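Local coordinates for protein acarbose Kinase Mak1 (Uncultured bacterium, PDB 6WB4) that probably phosphorylates the antidiabetic drug acarbose with ATP, as a pfkB-family carbohydrate kinase linked to microbial resistance to the drug, at residues B[46-49]-B[50-53]. Numbering follows the deposited sequence.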
loop_
_atom_site.group_PDB
_atom_site.type_symbol
_atom_site.label_atom_id
_atom_site.label_comp_id
_atom_site.label_asym_id
_atom_site.label_seq_id
_atom_site.Cartn_x
_atom_site.Cartn_y
_atom_site.Cartn_z
ATOM N N PRO B 46 4.951 -3.135 -16.413
ATOM C CA PRO B 46 5.409 -4.366 -17.069
ATOM C C PRO B 46 4.339 -5.449 -17.076
ATOM O O PRO B 46 3.467 -5.462 -16.206
ATOM C CB PRO B 46 6.606 -4.788 -16.218
ATOM C CG PRO B 46 7.133 -3.505 -15.670
ATOM C CD PRO B 46 5.921 -2.654 -15.413
ATOM N N VAL B 47 4.410 -6.349 -18.048
ATOM C CA VAL B 47 3.360 -7.339 -18.249
ATOM C C VAL B 47 3.591 -8.645 -17.479
ATOM O O VAL B 47 4.187 -9.596 -17.986
ATOM C CB VAL B 47 3.191 -7.638 -19.760
ATOM C CG1 VAL B 47 2.500 -6.476 -20.453
ATOM C CG2 VAL B 47 4.542 -7.940 -20.419
ATOM N N VAL B 48 3.117 -8.681 -16.239
ATOM C CA VAL B 48 3.283 -9.862 -15.402
ATOM C C VAL B 48 2.133 -10.027 -14.398
ATOM O O VAL B 48 1.446 -9.062 -14.067
ATOM C CB VAL B 48 4.634 -9.812 -14.650
ATOM C CG1 VAL B 48 4.563 -8.853 -13.473
ATOM C CG2 VAL B 48 5.050 -11.200 -14.195
ATOM N N ASP B 49 1.904 -11.259 -13.947
ATOM C CA ASP B 49 0.918 -11.515 -12.903
ATOM C C ASP B 49 1.421 -10.953 -11.583
ATOM O O ASP B 49 0.641 -10.515 -10.736
ATOM C CB ASP B 49 0.642 -13.013 -12.761
ATOM C CG ASP B 49 -0.658 -13.430 -13.410
ATOM O OD1 ASP B 49 -1.509 -12.550 -13.664
ATOM O OD2 ASP B 49 -0.830 -14.641 -13.667
ATOM N N SER B 50 2.740 -10.964 -11.428
ATOM C CA SER B 50 3.367 -10.523 -10.202
ATOM C C SER B 50 4.853 -10.270 -10.386
ATOM O O SER B 50 5.567 -11.097 -10.946
ATOM C CB SER B 50 3.152 -11.557 -9.095
ATOM O OG SER B 50 3.956 -12.705 -9.302
HETATM N N MSE B 51 5.310 -9.113 -9.922
HETATM C CA MSE B 51 6.736 -8.830 -9.836
HETATM C C MSE B 51 7.038 -8.349 -8.434
HETATM O O MSE B 51 6.146 -7.861 -7.740
HETATM C CB MSE B 51 7.165 -7.785 -10.862
HETATM C CG MSE B 51 6.686 -6.378 -10.554
HETATM SE SE MSE B 51 7.178 -5.136 -11.971
HETATM C CE MSE B 51 8.905 -5.908 -12.463
HETATM N N MSE B 52 8.284 -8.489 -8.005
HETATM C CA MSE B 52 8.642 -8.047 -6.667
HETATM C C MSE B 52 9.241 -6.641 -6.713
HETATM O O MSE B 52 9.799 -6.222 -7.728
HETATM C CB MSE B 52 9.604 -9.039 -6.001
HETATM C CG MSE B 52 11.076 -8.826 -6.301
HETATM SE SE MSE B 52 12.208 -10.089 -5.324
HETATM C CE MSE B 52 13.947 -9.355 -5.805
ATOM N N VAL B 53 9.091 -5.918 -5.607
ATOM C CA VAL B 53 9.506 -4.522 -5.498
ATOM C C VAL B 53 10.336 -4.349 -4.236
ATOM O O VAL B 53 10.290 -5.211 -3.356
ATOM C CB VAL B 53 8.293 -3.559 -5.455
ATOM C CG1 VAL B 53 7.536 -3.582 -6.765
ATOM C CG2 VAL B 53 7.374 -3.902 -4.292
#
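Pro-46, Val-48 and Met-51 (a selenomethionine) pack on the inner side of a loop that leads from strand 34-39 into the short strand 51-52, probably part of the lid of this pfkB-family (ribokinase-like) kinase. The chain turns back at Asp-49 and Ser-50, and the Met-51 side chain reaches back across the bend towards Pro-46. Its CG sits between the backbone N and the carbonyl carbon (chi1 72°), and after an extended chi2 the chain bends at chi3. This brings SE to the proline ring, 4.0 Å from Pro-46 CG, with the two side chains crossing at about a right angle. Lys-41 also touches Pro-46 and Met-51. The centre of the contact is about 33 Å from the centre of its chain, and here Met-51 and Met-52 pair in a parallel beta ladder with a strand of the second subunit, continuing the sheet across the dimer. Met-51 packs on Leu-129 of the second subunit. Ser-50 packs on its Ser-128, a glycan-pocket residue, and comes within about 4 Å of a bound acarviosine unit (AC1); Met-52 touches a glucose, consistent with a sugar site shared between subunits. Nearer the bend, both methyls of Val-48 lie against the Ser-50 backbone, CG2 nearest its carbonyl oxygen, while CG1 also reaches Met-51 CB at 3.8 Å.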